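BluB-like flavoprotein (Clostridium difficile 630, PDB 3EO8) binds flavin mononucleotide as a dimeric member of the nitroreductase family and probably acts as an FMN-dependent oxidoreductase. Local coordinates at residues I43-H47 and G138-L142; R53-K59 and V176-T181; T7-R11 and T150-E155. One frame throughout, in Å; residues are numbered along the deposited sequence.

Interaction 1 of 3, residues I43-H47 and G138-L142; sequences IQNWH and GMQSL. With FMN (flavin mononucleotide), chain K.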
# COMPACT_ATOMS: atom_id res chain seq x y z
N ILE A 43 -8.93 7.39 -6.90
CA ILE A 43 -9.40 6.21 -7.61
C ILE A 43 -10.18 5.24 -6.71
O ILE A 43 -11.06 4.54 -7.20
CB ILE A 43 -8.25 5.47 -8.33
CG1 ILE A 43 -8.81 4.37 -9.22
CG2 ILE A 43 -7.24 4.92 -7.32
CD1 ILE A 43 -7.78 3.81 -10.21
N GLN A 44 -9.88 5.21 -5.41
CA GLN A 44 -10.56 4.31 -4.50
C GLN A 44 -10.69 2.92 -5.11
O GLN A 44 -11.79 2.37 -5.21
CB GLN A 44 -11.92 4.84 -4.11
CG GLN A 44 -11.90 6.22 -3.47
CD GLN A 44 -13.24 6.91 -3.57
OE1 GLN A 44 -14.10 6.73 -2.72
NE2 GLN A 44 -13.42 7.71 -4.61
N ASN A 45 -9.55 2.33 -5.46
CA ASN A 45 -9.52 1.07 -6.19
C ASN A 45 -9.63 -0.10 -5.27
O ASN A 45 -8.67 -0.85 -5.05
CB ASN A 45 -8.23 0.96 -7.05
CG ASN A 45 -6.92 1.15 -6.24
OD1 ASN A 45 -6.87 1.93 -5.26
ND2 ASN A 45 -5.87 0.42 -6.64
N TRP A 46 -10.80 -0.24 -4.65
CA TRP A 46 -10.99 -1.31 -3.69
C TRP A 46 -12.45 -1.74 -3.63
O TRP A 46 -13.33 -0.90 -3.81
CB TRP A 46 -10.53 -0.87 -2.30
CG TRP A 46 -10.95 0.54 -1.88
CD1 TRP A 46 -12.20 0.97 -1.54
CD2 TRP A 46 -10.08 1.64 -1.65
NE1 TRP A 46 -12.15 2.29 -1.15
CE2 TRP A 46 -10.86 2.72 -1.21
CE3 TRP A 46 -8.70 1.82 -1.81
CZ2 TRP A 46 -10.30 3.98 -0.91
CZ3 TRP A 46 -8.16 3.05 -1.53
CH2 TRP A 46 -8.95 4.12 -1.06
N HIS A 47 -12.67 -3.03 -3.38
CA HIS A 47 -14.01 -3.58 -3.12
C HIS A 47 -13.84 -4.73 -2.14
O HIS A 47 -13.07 -5.65 -2.39
CB HIS A 47 -14.70 -4.08 -4.41
CG HIS A 47 -16.16 -4.38 -4.21
ND1 HIS A 47 -17.13 -3.42 -4.33
CD2 HIS A 47 -16.79 -5.52 -3.84
CE1 HIS A 47 -18.31 -3.96 -4.06
NE2 HIS A 47 -18.13 -5.23 -3.76
N GLY A 138 -1.08 2.48 -7.22
CA GLY A 138 -2.37 1.80 -6.99
C GLY A 138 -2.35 0.87 -5.79
O GLY A 138 -3.33 0.77 -5.03
N MSE A 139 -1.25 0.17 -5.62
CA MSE A 139 -1.12 -0.77 -4.55
C MSE A 139 -0.70 -0.11 -3.27
O MSE A 139 -1.08 -0.58 -2.18
CB MSE A 139 -0.23 -1.93 -4.95
CG MSE A 139 -0.83 -2.70 -6.10
SE MSE A 139 -2.67 -3.36 -5.80
CE MSE A 139 -3.46 -2.53 -7.35
N GLN A 140 0.02 1.01 -3.37
CA GLN A 140 0.20 1.82 -2.19
C GLN A 140 -1.15 2.27 -1.67
O GLN A 140 -1.40 2.27 -0.46
CB GLN A 140 1.07 3.04 -2.49
CG GLN A 140 2.51 2.78 -2.84
CD GLN A 140 3.32 4.05 -2.87
OE1 GLN A 140 3.20 4.88 -2.00
NE2 GLN A 140 4.16 4.21 -3.89
N SER A 141 -2.04 2.68 -2.58
CA SER A 141 -3.39 3.11 -2.22
C SER A 141 -4.16 1.97 -1.56
O SER A 141 -4.80 2.16 -0.51
CB SER A 141 -4.16 3.60 -3.46
OG SER A 141 -3.48 4.68 -4.12
N LEU A 142 -4.12 0.79 -2.16
CA LEU A 142 -4.80 -0.37 -1.56
C LEU A 142 -4.31 -0.66 -0.14
O LEU A 142 -5.11 -0.90 0.80
CB LEU A 142 -4.62 -1.61 -2.44
CG LEU A 142 -5.42 -2.84 -1.98
CD1 LEU A 142 -6.94 -2.53 -2.07
CD2 LEU A 142 -5.08 -4.07 -2.81
N1 FMN K . -2.01 14.14 -4.27
C2 FMN K . -1.35 15.10 -5.00
O2 FMN K . -1.74 16.27 -4.96
N3 FMN K . -0.26 14.76 -5.77
C4 FMN K . 0.19 13.46 -5.85
O4 FMN K . 1.23 13.22 -6.45
C4A FMN K . -0.49 12.47 -5.14
N5 FMN K . -0.10 11.14 -5.17
C5A FMN K . -0.74 10.18 -4.42
C6 FMN K . -0.29 8.85 -4.41
C7 FMN K . -0.96 7.88 -3.67
C7M FMN K . -0.27 6.56 -3.49
C8 FMN K . -2.02 8.25 -2.85
C8M FMN K . -2.48 7.32 -1.72
C9 FMN K . -2.46 9.58 -2.85
C9A FMN K . -1.82 10.55 -3.60
N10 FMN K . -2.26 11.86 -3.63
C10 FMN K . -1.57 12.83 -4.33
C1' FMN K . -3.48 12.28 -2.87
C2' FMN K . -4.82 11.99 -3.57
O2' FMN K . -5.04 12.91 -4.68
C3' FMN K . -5.98 12.09 -2.56
O3' FMN K . -5.82 11.12 -1.54
C4' FMN K . -7.37 11.88 -3.18
O4' FMN K . -7.68 12.83 -4.17
C5' FMN K . -8.46 12.02 -2.13
O5' FMN K . -8.41 13.27 -1.49
P FMN K . -8.22 13.30 0.12
O1P FMN K . -8.20 14.74 0.57
O2P FMN K . -6.92 12.58 0.41
O3P FMN K . -9.38 12.60 0.77
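Asn45 meets the first turn of helix 137-155 through its amide: ND2 gives a nearly straight hydrogen bond to Gly138 O, 3.0 Å away, with an N-H...O angle of 173°. Its CG lies between the backbone N and the carbonyl carbon (chi1 55°), which brings the amide to the helix. The acceptor lies in the amide plane of Asn45, whereas ND2 stands above the carbonyl plane of Gly138. Leu142 N, the regular helix donor, reaches Gly138 O from the opposite face. The other branch of the amide, OD1, rests against Ser141 CB at 3.7 Å. Leu142 CD1 lies against Asn45 O. An apolar contact follows, Leu142 CD1 to Trp46 CB at 4.0 Å. The indole of Trp46 brings CZ3 to 3.6 Å from Ser141 O, obliquely to the ring, while Gln44 CA sits over the rim of one indole face.

Further out, Asn45 is the centre of an inverse gamma turn; its ND2 also bonds Lys109 O and its O accepts from Thr108 OG1. Ser141 OG is tied to Pro137 O and Gly40 N. The flavin methyl C8M of FMN is 3.7 Å from Ser141 OG, and Gln140 CB approaches C7M. The hydrogen bonds to this FMN include those of Ser165 and Lys208 of the second subunit. Both amide hydrogens of Asn45 are thus engaged, but its buried OD1 has no polar partner: directional N-H bonds set the amide, and the dimethylbenzene end of the flavin is met by van der Waals contact.

Interaction 2 of 3, residues R53-K59 and V176-T181; sequences RRDLMEK and VLEAET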
# COMPACT_ATOMS: atom_id res chain seq x y z
N ARG A 53 -19.67 -17.66 4.94
CA ARG A 53 -20.19 -18.97 4.55
C ARG A 53 -19.06 -20.00 4.56
O ARG A 53 -18.12 -19.91 3.79
CB ARG A 53 -20.86 -18.89 3.17
CG ARG A 53 -21.78 -20.06 2.87
CD ARG A 53 -22.08 -20.20 1.38
NE ARG A 53 -22.85 -19.08 0.84
CZ ARG A 53 -22.85 -18.69 -0.43
NH1 ARG A 53 -22.07 -19.27 -1.33
NH2 ARG A 53 -23.61 -17.67 -0.79
N ARG A 54 -19.15 -20.98 5.46
CA ARG A 54 -18.04 -21.93 5.67
C ARG A 54 -17.70 -22.69 4.41
O ARG A 54 -16.53 -22.87 4.09
CB ARG A 54 -18.30 -22.97 6.75
CG ARG A 54 -18.47 -22.47 8.15
CD ARG A 54 -17.27 -21.67 8.66
NE ARG A 54 -15.96 -22.22 8.35
CZ ARG A 54 -14.82 -21.65 8.77
NH1 ARG A 54 -14.85 -20.56 9.53
NH2 ARG A 54 -13.64 -22.18 8.40
N ASP A 55 -18.72 -23.13 3.67
CA ASP A 55 -18.42 -23.98 2.53
C ASP A 55 -17.68 -23.23 1.45
O ASP A 55 -16.93 -23.83 0.71
CB ASP A 55 -19.67 -24.65 1.96
CG ASP A 55 -20.48 -23.71 1.13
OD1 ASP A 55 -21.18 -22.88 1.74
OD2 ASP A 55 -20.37 -23.78 -0.12
N LEU A 56 -17.95 -21.93 1.30
CA LEU A 56 -17.22 -21.11 0.32
C LEU A 56 -15.76 -20.93 0.76
O LEU A 56 -14.84 -21.03 -0.03
CB LEU A 56 -17.93 -19.77 0.15
CG LEU A 56 -17.34 -18.73 -0.79
CD1 LEU A 56 -17.01 -19.31 -2.16
CD2 LEU A 56 -18.33 -17.58 -0.90
N MSE A 57 -15.56 -20.69 2.05
CA MSE A 57 -14.19 -20.61 2.60
C MSE A 57 -13.42 -21.91 2.33
O MSE A 57 -12.24 -21.88 2.01
CB MSE A 57 -14.24 -20.32 4.12
CG MSE A 57 -14.67 -18.91 4.42
SE MSE A 57 -15.14 -18.60 6.29
CE MSE A 57 -13.34 -18.56 6.95
N GLU A 58 -14.10 -23.04 2.42
CA GLU A 58 -13.42 -24.32 2.20
C GLU A 58 -13.17 -24.52 0.72
O GLU A 58 -12.15 -25.09 0.32
CB GLU A 58 -14.26 -25.49 2.71
CG GLU A 58 -14.49 -25.45 4.22
CD GLU A 58 -13.28 -25.89 5.03
OE1 GLU A 58 -12.30 -26.39 4.41
OE2 GLU A 58 -13.32 -25.75 6.28
N LYS A 59 -14.12 -24.09 -0.11
CA LYS A 59 -13.95 -24.18 -1.55
C LYS A 59 -12.75 -23.36 -2.03
O LYS A 59 -12.03 -23.77 -2.93
CB LYS A 59 -15.24 -23.78 -2.28
CG LYS A 59 -16.29 -24.89 -2.25
CD LYS A 59 -17.64 -24.45 -2.78
CE LYS A 59 -18.67 -25.60 -2.75
NZ LYS A 59 -19.26 -25.76 -1.39
N VAL A 176 -14.13 -19.50 -8.33
CA VAL A 176 -14.97 -20.10 -7.28
C VAL A 176 -15.98 -19.10 -6.73
O VAL A 176 -17.16 -19.42 -6.61
CB VAL A 176 -14.13 -20.63 -6.10
CG1 VAL A 176 -15.03 -21.04 -4.92
CG2 VAL A 176 -13.25 -21.78 -6.58
N LEU A 177 -15.52 -17.90 -6.40
CA LEU A 177 -16.41 -16.89 -5.84
C LEU A 177 -17.56 -16.62 -6.80
O LEU A 177 -18.72 -16.55 -6.39
CB LEU A 177 -15.65 -15.59 -5.59
CG LEU A 177 -16.45 -14.44 -5.02
CD1 LEU A 177 -17.00 -14.81 -3.62
CD2 LEU A 177 -15.58 -13.18 -4.97
N GLU A 178 -17.21 -16.44 -8.07
CA GLU A 178 -18.20 -16.14 -9.12
C GLU A 178 -19.21 -17.29 -9.27
O GLU A 178 -20.41 -17.07 -9.29
CB GLU A 178 -17.49 -15.90 -10.44
CG GLU A 178 -18.37 -15.47 -11.59
CD GLU A 178 -17.54 -15.11 -12.81
OE1 GLU A 178 -16.71 -14.14 -12.74
OE2 GLU A 178 -17.68 -15.81 -13.82
N ALA A 179 -18.69 -18.52 -9.33
CA ALA A 179 -19.52 -19.69 -9.53
C ALA A 179 -20.51 -19.93 -8.38
O ALA A 179 -21.63 -20.43 -8.60
CB ALA A 179 -18.67 -20.91 -9.76
N GLU A 180 -20.10 -19.57 -7.16
CA GLU A 180 -20.84 -19.88 -5.94
C GLU A 180 -21.74 -18.74 -5.41
O GLU A 180 -22.59 -18.99 -4.55
CB GLU A 180 -19.87 -20.26 -4.82
CG GLU A 180 -19.06 -21.50 -5.06
CD GLU A 180 -19.90 -22.77 -5.13
OE1 GLU A 180 -20.90 -22.90 -4.40
OE2 GLU A 180 -19.51 -23.64 -5.92
N THR A 181 -21.55 -17.52 -5.90
CA THR A 181 -22.26 -16.37 -5.36
C THR A 181 -22.88 -15.43 -6.40
O THR A 181 -23.66 -14.56 -6.03
CB THR A 181 -21.30 -15.48 -4.51
OG1 THR A 181 -20.36 -14.82 -5.36
CG2 THR A 181 -20.55 -16.29 -3.44
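Leu56 fits as a knob into the hole formed by Val176, Leu177, Glu180 and Thr181, and its two methyl branches divide the work. CD1 lies against Val176 CG1 at 3.8 Å and the CB of Glu180; CD2 meets Thr181 CG2 at 3.6 Å and Leu177 CD1 at 4.1 Å. With chi1 at 70°, the Thr181 hydroxyl turns back to Leu177 O and also bonds Phe183 N, and CG2 faces Leu56. Ile51 of strand 47-51 and Ile218 of the second subunit also pack on Leu56.

The side nearer solvent, where Lys59 and Glu180 are partly exposed, is looser and polar. Lys59 crosses Glu180 at about a right angle, bringing Lys59 CD to 3.7 Å from Glu180 CD, yet its NZ goes to Asp55 OD2 at 2.6 Å, a salt bridge on the anti lone pair; Glu180 OE1 remains 4.5 Å from Lys59 NZ. In one of two modelled conformers Arg53 NH1 makes a long, doubtful bond of 3.3 Å to Glu180 O, and NH2 bonds Lys219 O of the second subunit.

Nearly antiparallel at 151°, with axes 10.5 Å apart, the segments pack with Leu56 as a single knob between helices 54-75 and 170-181 of the nitroreductase alpha/beta fold.

Interaction 3 of 3, residues T7-R11 and T150-E155; sequences TIFKR and TLSAIE. With FMN (flavin mononucleotide), chain G.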
# COMPACT_ATOMS: atom_id res chain seq x y z
N THR A 7 -3.74 1.60 19.02
CA THR A 7 -4.15 0.66 17.97
C THR A 7 -2.96 0.25 17.11
O THR A 7 -2.82 -0.91 16.76
CB THR A 7 -5.28 1.18 17.00
OG1 THR A 7 -4.80 2.23 16.14
CG2 THR A 7 -6.50 1.65 17.78
N ILE A 8 -2.12 1.22 16.75
CA ILE A 8 -0.97 0.95 15.88
C ILE A 8 -0.01 -0.04 16.53
O ILE A 8 0.51 -0.93 15.85
CB ILE A 8 -0.26 2.26 15.46
CG1 ILE A 8 -1.06 2.91 14.32
CG2 ILE A 8 1.23 1.99 15.04
CD1 ILE A 8 -0.49 4.23 13.83
N PHE A 9 0.18 0.07 17.85
CA PHE A 9 1.18 -0.78 18.52
C PHE A 9 0.59 -2.07 19.07
O PHE A 9 1.31 -2.98 19.45
CB PHE A 9 1.99 0.03 19.53
CG PHE A 9 2.97 0.96 18.87
CD1 PHE A 9 4.13 0.45 18.28
CD2 PHE A 9 2.69 2.30 18.71
CE1 PHE A 9 5.00 1.29 17.60
CE2 PHE A 9 3.55 3.14 18.03
CZ PHE A 9 4.70 2.63 17.47
N LYS A 10 -0.74 -2.16 19.06
CA LYS A 10 -1.44 -3.41 19.35
C LYS A 10 -1.53 -4.31 18.12
O LYS A 10 -1.72 -5.52 18.26
CB LYS A 10 -2.84 -3.10 19.86
CG LYS A 10 -3.58 -4.27 20.51
CD LYS A 10 -4.85 -3.76 21.20
CE LYS A 10 -5.47 -4.80 22.09
NZ LYS A 10 -6.81 -4.34 22.55
N ARG A 11 -1.40 -3.73 16.93
CA ARG A 11 -1.56 -4.49 15.71
C ARG A 11 -0.50 -5.57 15.56
O ARG A 11 0.72 -5.31 15.59
CB ARG A 11 -1.52 -3.58 14.46
CG ARG A 11 -1.93 -4.26 13.17
CD ARG A 11 -1.13 -3.79 11.98
NE ARG A 11 0.29 -3.93 12.20
CZ ARG A 11 0.93 -5.09 12.18
NH1 ARG A 11 0.29 -6.21 11.89
NH2 ARG A 11 2.23 -5.11 12.40
N THR A 150 -7.64 -2.63 9.03
CA THR A 150 -6.87 -3.36 10.06
C THR A 150 -6.91 -2.68 11.43
O THR A 150 -7.20 -3.31 12.47
CB THR A 150 -5.42 -3.49 9.58
OG1 THR A 150 -5.41 -4.31 8.41
CG2 THR A 150 -4.52 -4.11 10.67
N LEU A 151 -6.64 -1.39 11.44
CA LEU A 151 -6.61 -0.65 12.68
C LEU A 151 -8.01 -0.56 13.28
O LEU A 151 -8.20 -0.62 14.51
CB LEU A 151 -5.99 0.74 12.45
CG LEU A 151 -4.52 0.76 12.00
CD1 LEU A 151 -4.09 2.18 11.82
CD2 LEU A 151 -3.57 -0.01 13.01
N SER A 152 -9.01 -0.41 12.42
CA SER A 152 -10.39 -0.29 12.86
C SER A 152 -10.89 -1.58 13.47
O SER A 152 -11.59 -1.56 14.49
CB SER A 152 -11.27 0.13 11.68
OG SER A 152 -10.82 1.38 11.18
N ALA A 153 -10.53 -2.69 12.86
CA ALA A 153 -10.82 -4.02 13.43
C ALA A 153 -10.32 -4.10 14.86
O ALA A 153 -11.06 -4.52 15.75
CB ALA A 153 -10.18 -5.14 12.58
N ILE A 154 -9.08 -3.67 15.10
CA ILE A 154 -8.49 -3.70 16.46
C ILE A 154 -9.24 -2.80 17.45
O ILE A 154 -9.61 -3.21 18.58
CB ILE A 154 -6.97 -3.35 16.43
CG1 ILE A 154 -6.18 -4.41 15.65
CG2 ILE A 154 -6.42 -3.26 17.87
CD1 ILE A 154 -4.91 -3.90 15.04
N GLU A 155 -9.57 -1.58 17.02
CA GLU A 155 -10.36 -0.70 17.87
C GLU A 155 -11.67 -1.32 18.31
O GLU A 155 -12.13 -1.07 19.42
CB GLU A 155 -10.67 0.63 17.18
CG GLU A 155 -11.49 1.55 18.05
CD GLU A 155 -11.71 2.94 17.48
OE1 GLU A 155 -11.76 3.08 16.25
OE2 GLU A 155 -11.86 3.88 18.29
N1 FMN G . 1.02 -13.09 6.76
C2 FMN G . 0.69 -14.39 6.48
O2 FMN G . 0.69 -15.27 7.35
N3 FMN G . 0.34 -14.74 5.20
C4 FMN G . 0.36 -13.85 4.17
O4 FMN G . 0.01 -14.23 3.03
C4A FMN G . 0.69 -12.53 4.44
N5 FMN G . 0.67 -11.59 3.43
C5A FMN G . 0.96 -10.27 3.70
C6 FMN G . 0.90 -9.36 2.66
C7 FMN G . 1.17 -8.02 2.92
C7M FMN G . 0.71 -7.04 1.89
C8 FMN G . 1.47 -7.61 4.22
C8M FMN G . 1.37 -6.15 4.58
C9 FMN G . 1.52 -8.54 5.25
C9A FMN G . 1.26 -9.88 5.01
N10 FMN G . 1.33 -10.84 6.02
C10 FMN G . 0.99 -12.15 5.75
C1' FMN G . 1.74 -10.49 7.42
C2' FMN G . 3.25 -10.35 7.59
O2' FMN G . 3.86 -11.64 7.61
C3' FMN G . 3.53 -9.63 8.90
O3' FMN G . 2.97 -8.33 8.83
C4' FMN G . 5.00 -9.54 9.31
O4' FMN G . 5.56 -10.83 9.50
C5' FMN G . 5.10 -8.73 10.60
O5' FMN G . 4.40 -9.42 11.63
P FMN G . 3.31 -8.60 12.50
O1P FMN G . 2.72 -9.52 13.53
O2P FMN G . 2.26 -8.15 11.50
O3P FMN G . 3.91 -7.36 13.15
O HOH W 1 -8.71 -4.40 20.70
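The carbon chain of Arg11 crosses Thr150 and Ile154 of helix 137-155 at a slant while its far end grips a phosphate, although no direct hydrogen bond joins the two segments. Ile154 CD1 presses on Arg11 CB at 3.5 Å, and Thr150 CG2 touches both CG and CD of the arginine at 3.6 Å. Beyond this apolar support the chain bends at chi2 and chi3 (-144° and 55°), turning the guanidinium to the FMN with the phosphorus in its plane. NH1 bonds O2P at 2.8 Å and NH2 bonds O3P at 2.9 Å, a two-pronged grip to which NH2 adds a weak bond to O2P. NH2 also donates to Ala36 O of the second subunit, while Ser13, Arg15, Ser205 and Lys208 bind the same cofactor. This is the FMN site of a nitroreductase-family dimer, where helix 4-10 ends and delivers the arginine to the phosphate. Earlier on that helix, Leu151 inserts its methyls beside Thr7 and Ile8: CD2 touches Thr7 O, and CD1 lies 4.0 Å from Ile8 CG1. On the outer side Lys10, fully extended, passes Ile154 CG2 with its CD at 3.7 Å, and a water accepts from Lys10 NZ and donates to Ile154 O.

Interactions 1 and 3 share helix 137-155, one near its start and the other at its end, with centres about 20 Å apart and nearest atoms about 8 Å apart. They serve two different FMN molecules: interaction 1 borders the dimethylbenzene end of one that is hydrogen-bonded by residues of the second subunit, and interaction 3 holds the phosphate of the other. Along the chain interaction 1 is nested inside the loop closed by interaction 3. Interaction 2 lies away from both sites, its centre about 24 Å from that of interaction 1 and 28 Å from that of interaction 3. All three nevertheless touch the second subunit.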